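Local coordinates for monooxygenase (Agrobacterium tumefaciens, PDB 2I7G), which probably catalyses a flavin-dependent oxygenation of a still unidentified substrate, as a TIM-barrel member of the luciferase-like monooxygenase family, at residues G201-P204 and Q205-A208; Q275-V278 and M279-I282; K320-G323 and V324-D328. One frame throughout, in Å; residues are numbered along the deposited sequence. Where two conformers were deposited one is given.

Contact 1 of 3, residues G201-P204 and Q205-A208. With SO4 (sulfate ion), chain E.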
loop_
_atom_site.group_PDB
_atom_site.type_symbol
_atom_site.label_atom_id
_atom_site.label_comp_id
_atom_site.label_asym_id
_atom_site.label_seq_id
_atom_site.Cartn_x
_atom_site.Cartn_y
_atom_site.Cartn_z
ATOM N N GLY B 201 23.290 -10.849 -4.191
ATOM C CA GLY B 201 24.384 -10.426 -3.308
ATOM C C GLY B 201 25.763 -10.934 -3.703
ATOM O O GLY B 201 26.772 -10.590 -3.062
ATOM N N GLY B 202 25.860 -11.731 -4.751
ATOM C CA GLY B 202 27.198 -12.174 -5.130
ATOM C C GLY B 202 27.455 -13.645 -4.922
ATOM O O GLY B 202 28.605 -14.068 -4.723
ATOM N N THR B 203 26.379 -14.414 -4.978
ATOM C CA THR B 203 26.422 -15.868 -4.972
ATOM C C THR B 203 26.108 -16.271 -6.411
ATOM O O THR B 203 25.079 -15.854 -6.961
ATOM C CB THR B 203 25.417 -16.481 -3.916
ATOM O OG1 THR B 203 24.207 -16.945 -4.542
ATOM C CG2 THR B 203 25.075 -15.454 -2.837
ATOM N N PRO B 204 27.012 -17.042 -7.043
ATOM C CA PRO B 204 26.883 -17.409 -8.451
ATOM C C PRO B 204 25.491 -17.949 -8.829
ATOM O O PRO B 204 24.958 -17.611 -9.881
ATOM C CB PRO B 204 27.979 -18.483 -8.621
ATOM C CG PRO B 204 29.053 -18.007 -7.664
ATOM C CD PRO B 204 28.241 -17.614 -6.450
ATOM N N GLN B 205 24.912 -18.757 -7.954
ATOM C CA GLN B 205 23.670 -19.453 -8.234
ATOM C C GLN B 205 22.527 -18.468 -8.525
ATOM O O GLN B 205 21.806 -18.605 -9.518
ATOM C CB GLN B 205 23.336 -20.364 -7.056
ATOM C CG GLN B 205 22.032 -21.109 -7.154
ATOM C CD GLN B 205 21.793 -21.962 -5.922
ATOM O OE1 GLN B 205 22.746 -22.440 -5.284
ATOM N NE2 GLN B 205 20.523 -22.148 -5.570
ATOM N N SER B 206 22.390 -17.470 -7.658
ATOM C CA SER B 206 21.357 -16.451 -7.809
ATOM C C SER B 206 21.514 -15.656 -9.110
ATOM O O SER B 206 20.537 -15.431 -9.865
ATOM C CB SER B 206 21.411 -15.496 -6.613
ATOM O OG SER B 206 20.850 -16.133 -5.480
ATOM N N VAL B 207 22.745 -15.226 -9.356
ATOM C CA VAL B 207 23.069 -14.459 -10.557
ATOM C C VAL B 207 22.777 -15.255 -11.843
ATOM O O VAL B 207 22.127 -14.754 -12.770
ATOM C CB VAL B 207 24.537 -14.029 -10.535
ATOM C CG1 VAL B 207 24.873 -13.298 -11.795
ATOM C CG2 VAL B 207 24.801 -13.103 -9.347
ATOM N N ALA B 208 23.262 -16.497 -11.894
ATOM C CA ALA B 208 23.046 -17.363 -13.054
ATOM C C ALA B 208 21.574 -17.629 -13.301
ATOM O O ALA B 208 21.103 -17.582 -14.424
ATOM C CB ALA B 208 23.819 -18.698 -12.892
HETATM S S SO4 E . 21.621 -13.901 -2.890
HETATM O O1 SO4 E . 20.339 -13.360 -2.453
HETATM O O2 SO4 E . 22.066 -13.321 -4.148
HETATM O O3 SO4 E . 22.626 -13.640 -1.853
HETATM O O4 SO4 E . 21.420 -15.343 -3.068
#

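Contact 2 of 3, residues Q275-V278 and M279-I282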
loop_
_atom_site.group_PDB
_atom_site.type_symbol
_atom_site.label_atom_id
_atom_site.label_comp_id
_atom_site.label_asym_id
_atom_site.label_seq_id
_atom_site.Cartn_x
_atom_site.Cartn_y
_atom_site.Cartn_z
ATOM N N GLN B 275 27.540 9.949 15.963
ATOM C CA GLN B 275 26.120 10.250 16.169
ATOM C C GLN B 275 25.172 9.700 15.082
ATOM O O GLN B 275 23.995 9.406 15.367
ATOM C CB GLN B 275 25.899 11.750 16.323
ATOM C CG GLN B 275 25.965 12.230 17.763
ATOM C CD GLN B 275 24.916 13.301 18.072
ATOM O OE1 GLN B 275 23.914 13.448 17.350
ATOM N NE2 GLN B 275 25.141 14.050 19.153
ATOM N N ALA B 276 25.674 9.569 13.853
ATOM C CA ALA B 276 24.840 9.056 12.728
ATOM C C ALA B 276 24.665 7.536 12.775
ATOM O O ALA B 276 23.732 6.996 12.183
ATOM C CB ALA B 276 25.406 9.494 11.358
ATOM N N GLU B 277 25.567 6.850 13.484
ATOM C CA GLU B 277 25.537 5.371 13.611
ATOM C C GLU B 277 25.536 4.621 12.265
ATOM O O GLU B 277 25.027 3.490 12.155
ATOM C CB GLU B 277 24.356 4.922 14.494
ATOM C CG GLU B 277 24.319 5.623 15.866
ATOM C CD GLU B 277 23.189 5.111 16.754
ATOM O OE1 GLU B 277 22.431 4.205 16.302
ATOM O OE2 GLU B 277 23.059 5.618 17.906
ATOM N N VAL B 278 26.087 5.240 11.233
ATOM C CA VAL B 278 26.179 4.574 9.945
ATOM C C VAL B 278 27.122 3.344 10.012
ATOM O O VAL B 278 26.788 2.277 9.482
ATOM C CB VAL B 278 26.629 5.570 8.837
ATOM C CG1 VAL B 278 26.918 4.829 7.512
ATOM C CG2 VAL B 278 25.563 6.647 8.645
HETATM N N MSE B 279 28.276 3.492 10.676
HETATM C CA MSE B 279 29.294 2.429 10.653
HETATM C C MSE B 279 28.859 1.115 11.347
HETATM O O MSE B 279 29.381 0.029 11.011
HETATM C CB MSE B 279 30.663 2.940 11.158
HETATM C CG MSE B 279 31.221 4.125 10.330
HETATM SE SE MSE B 279 31.445 3.652 8.418
HETATM C CE MSE B 279 30.643 5.215 7.658
ATOM N N ASN B 280 27.918 1.224 12.292
ATOM C CA ASN B 280 27.330 0.060 12.971
ATOM C C ASN B 280 26.693 -0.948 12.007
ATOM O O ASN B 280 26.632 -2.151 12.310
ATOM C CB ASN B 280 26.288 0.504 14.011
ATOM C CG ASN B 280 26.913 1.200 15.222
ATOM O OD1 ASN B 280 26.242 1.946 15.936
ATOM N ND2 ASN B 280 28.194 0.954 15.452
ATOM N N ARG B 281 26.203 -0.448 10.871
ATOM C CA ARG B 281 25.647 -1.302 9.816
ATOM C C ARG B 281 26.676 -1.511 8.686
ATOM O O ARG B 281 26.970 -2.670 8.310
ATOM C CB ARG B 281 24.332 -0.751 9.244
ATOM C CG ARG B 281 23.866 -1.519 8.000
ATOM C CD ARG B 281 22.337 -1.675 7.990
ATOM N NE ARG B 281 21.608 -0.418 7.714
ATOM C CZ ARG B 281 21.367 0.072 6.505
ATOM N NH1 ARG B 281 21.847 -0.542 5.402
ATOM N NH2 ARG B 281 20.664 1.198 6.406
ATOM N N ILE B 282 27.238 -0.399 8.186
ATOM C CA ILE B 282 28.175 -0.428 7.039
ATOM C C ILE B 282 29.419 -1.246 7.357
ATOM O O ILE B 282 29.762 -2.170 6.619
ATOM C CB ILE B 282 28.565 1.025 6.499
ATOM C CG1 ILE B 282 27.450 1.612 5.640
ATOM C CG2 ILE B 282 29.896 1.024 5.690
ATOM C CD1 ILE B 282 26.669 0.591 4.812
#

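Contact 3 of 3, residues K320-G323 and V324-D328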
loop_
_atom_site.group_PDB
_atom_site.type_symbol
_atom_site.label_atom_id
_atom_site.label_comp_id
_atom_site.label_asym_id
_atom_site.label_seq_id
_atom_site.Cartn_x
_atom_site.Cartn_y
_atom_site.Cartn_z
ATOM N N LYS B 320 34.052 5.242 -13.826
ATOM C CA LYS B 320 35.031 4.162 -13.805
ATOM C C LYS B 320 34.357 2.804 -13.590
ATOM O O LYS B 320 34.693 1.813 -14.260
ATOM C CB LYS B 320 36.093 4.432 -12.739
ATOM C CG LYS B 320 37.126 5.459 -13.173
ATOM C CD LYS B 320 38.040 4.872 -14.256
ATOM C CE LYS B 320 39.106 5.881 -14.684
ATOM N NZ LYS B 320 40.121 6.088 -13.592
ATOM N N ALA B 321 33.400 2.767 -12.667
ATOM C CA ALA B 321 32.672 1.543 -12.372
ATOM C C ALA B 321 31.889 1.072 -13.622
ATOM O O ALA B 321 31.800 -0.129 -13.916
ATOM C CB ALA B 321 31.756 1.750 -11.137
ATOM N N HIS B 322 31.354 2.019 -14.382
ATOM C CA HIS B 322 30.732 1.635 -15.648
ATOM C C HIS B 322 31.733 0.963 -16.607
ATOM O O HIS B 322 31.359 0.013 -17.323
ATOM C CB HIS B 322 30.012 2.808 -16.301
ATOM C CG HIS B 322 29.476 2.494 -17.656
ATOM N ND1 HIS B 322 28.231 1.924 -17.861
ATOM C CD2 HIS B 322 30.043 2.617 -18.875
ATOM C CE1 HIS B 322 28.058 1.732 -19.161
ATOM N NE2 HIS B 322 29.139 2.149 -19.795
ATOM N N GLY B 323 32.977 1.441 -16.658
ATOM C CA GLY B 323 33.952 0.826 -17.571
ATOM C C GLY B 323 34.162 -0.631 -17.174
ATOM O O GLY B 323 34.436 -1.482 -18.014
ATOM N N VAL B 324 34.002 -0.918 -15.884
ATOM C CA VAL B 324 34.220 -2.250 -15.345
ATOM C C VAL B 324 32.986 -3.165 -15.542
ATOM O O VAL B 324 33.122 -4.308 -16.018
ATOM C CB VAL B 324 34.639 -2.181 -13.868
ATOM C CG1 VAL B 324 34.635 -3.591 -13.222
ATOM C CG2 VAL B 324 36.002 -1.490 -13.724
ATOM N N PHE B 325 31.809 -2.640 -15.219
ATOM C CA PHE B 325 30.564 -3.423 -15.148
ATOM C C PHE B 325 29.668 -3.345 -16.380
ATOM O O PHE B 325 28.794 -4.215 -16.564
ATOM C CB PHE B 325 29.708 -2.937 -13.962
ATOM C CG PHE B 325 30.282 -3.253 -12.627
ATOM C CD1 PHE B 325 30.518 -4.579 -12.251
ATOM C CD2 PHE B 325 30.541 -2.240 -11.716
ATOM C CE1 PHE B 325 31.031 -4.884 -10.968
ATOM C CE2 PHE B 325 31.050 -2.527 -10.449
ATOM C CZ PHE B 325 31.301 -3.849 -10.070
ATOM N N LYS B 326 29.792 -2.248 -17.122
ATOM C CA LYS B 326 28.862 -1.837 -18.180
ATOM C C LYS B 326 27.419 -1.867 -17.676
ATOM O O LYS B 326 26.495 -2.283 -18.373
ATOM C CB LYS B 326 29.016 -2.688 -19.456
ATOM C CG LYS B 326 30.450 -2.778 -20.026
ATOM C CD LYS B 326 31.012 -1.384 -20.369
ATOM C CE LYS B 326 32.392 -1.476 -21.035
ATOM N NZ LYS B 326 32.392 -2.626 -22.010
ATOM N N ASN B 327 27.238 -1.457 -16.433
ATOM C CA ASN B 327 25.913 -1.448 -15.850
ATOM C C ASN B 327 25.008 -0.385 -16.463
ATOM O O ASN B 327 25.469 0.720 -16.781
ATOM C CB ASN B 327 26.012 -1.231 -14.328
ATOM C CG ASN B 327 26.826 0.043 -13.945
ATOM O OD1 ASN B 327 27.992 0.212 -14.332
ATOM N ND2 ASN B 327 26.202 0.939 -13.176
ATOM N N ASP B 328 23.719 -0.712 -16.560
ATOM C CA ASP B 328 22.644 0.202 -17.044
ATOM C C ASP B 328 22.102 1.157 -15.980
ATOM O O ASP B 328 21.490 2.185 -16.291
ATOM C CB ASP B 328 21.472 -0.641 -17.519
ATOM C CG ASP B 328 21.886 -1.563 -18.635
ATOM O OD1 ASP B 328 22.196 -1.067 -19.740
ATOM O OD2 ASP B 328 21.964 -2.777 -18.377
#

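Contact 1 of 3, residues G201-P204 and Q205-A208
Thr203 O faces the first turn of helix 204-212 and takes two weak backbone bonds, from Ser206 N at 3.2 Å and from Val207 N at 3.4 Å. This is a strand-to-helix connection of the TIM barrel. Strand 196-200 ends, a short glycine loop turns, Thr203 takes the N-cap position, and Pro204 opens the helix. The first firm helical bond runs from Ala208 N to Pro204 O, 2.9 Å long and nearly straight at 171°. A sulfate ion, probably from the crystallisation liquor, bridges the loop and the helix start. Gly201 N gives its hydrogen to sulfate O2 at 2.8 Å. Ser206 OG donates to sulfate O4 at 2.6 Å. With chi1 at -75° this hydroxyl lies beside its own backbone N, on the side that faces the ion. The Thr203 methyl packs closely against the ion, with CG2 3.2 Å from sulfate O3. The N-terminal end of the helix probably adds to the pull of the amide and the hydroxyl on the anion. In flavin-binding relatives the cofactor phosphate is held near the C-terminal ends of the barrel strands, so the sulfate may mark such a site. Val207 packs on Val200 of strand 196-200 and on Tyr236 of helix 230-242, while Pro204 meets Leu235. Val207 CG2 also reaches back to within 3.7 Å of Thr203 O.

Contact 2 of 3, residues Q275-V278 and M279-I282
Val278 CG1 touches its chain neighbour Met279 at CE, 3.7 Å away, and Ile282 CG1, one turn on, at 3.8 Å. The contact forms the N-terminal start of helix 279-286, which follows a short loop after helix 264-272 in this TIM-barrel protein. Met279 is a selenomethionine. Its chain is folded, with chi1 and chi2 both at -59°, and this brings CE back to the valine. The carbonyl of Val278 is gripped by two amides. Ile282 N bonds to Val278 O at 3.0 Å, in the carbonyl plane and almost straight at 174°. Arg281 N bonds to the same Val278 O at 3.1 Å, but from above that plane, 46° out of it. Two amides thus hold this carbonyl at the start of the helix. Just before it, Glu277 has positive phi and turns the chain into the helix. Glu277 CB lies 3.8 Å from Asn280 OD1, a loose contact, and Asn280 was modelled in two conformers. Farther out, Phe271 packs against both Val278 and Met279, and Tyr272 also touches Met279. Met339 meets Val278, and His257 of strand 252-260 meets Ile282. Arg281 leads away from the turn to Phe29 and Tyr76, in loops on the C-terminal side of the barrel, where TIM-barrel active sites lie. Its guanidinium NH2 forms a salt bridge with Asp31 OD1.

Contact 3 of 3, residues K320-G323 and V324-D328
His322 has CG anti to its backbone N, chi1 174°, which carries the imidazole along the helix end toward Lys326 and Asn327. Lys326, with phi 50°, is the first residue to leave the helical conformation. This is an alpha-to-beta turn of the TIM barrel, leading from helix 311-325 into strand 329-333 at the N-terminal ends of the strands. There the Asp328 backbone bonds to Glu23 and Thr252. The histidine ring is met in two ways. At its edge, His322 ND1 donates to Asn327 O at 3.2 Å, with the acceptor almost exactly in the ring plane. Over one face, Lys326 CA makes a CH-pi contact, 4.0 Å from the centroid of the His322 ring. Bond and contact together limit the ring's rotation. The last helical turns are closed by the backbone. Phe325 N bonds to Ala321 O at 2.8 Å, and Lys326 N bonds to His322 O, also at 2.8 Å. The bent Lys326 chain crosses the histidine at about a right angle and then turns back along the helix end, with CE 3.6 Å from Gly323 O. On the inner side, Ala321 CB lies 4.2 Å from Phe325 CD2. Both residues pack on Ile254 of strand 252-260, and the phenyl ring also meets Phe233. The Asn327 amide is held through ND2 by Arg329 O. Its other end, Asn327 OD1, sits 3.4 Å from His322 CA.

Overall arrangement
All three contacts are local and lie at helix ends: contacts 1 and 2 start helices, and contact 3 ends one. They follow one another along the chain without touching. Contact 1, with its sulfate, may border a phosphate site, and Arg281 of contact 2 also reaches the C-terminal side of the barrel. Contact 3 lies at the N-terminal ends of the strands. The centres of contacts 1 and 3 are about 18 Å apart, with nearest atoms about 10 Å apart. Contact 2 is more remote, its centre about 27 Å from that of contact 1 and about 28 Å from that of contact 3. Contact 3 meets strand 252-260 near its start, at Thr252 and Ile254, and contact 2 farther along, at His257.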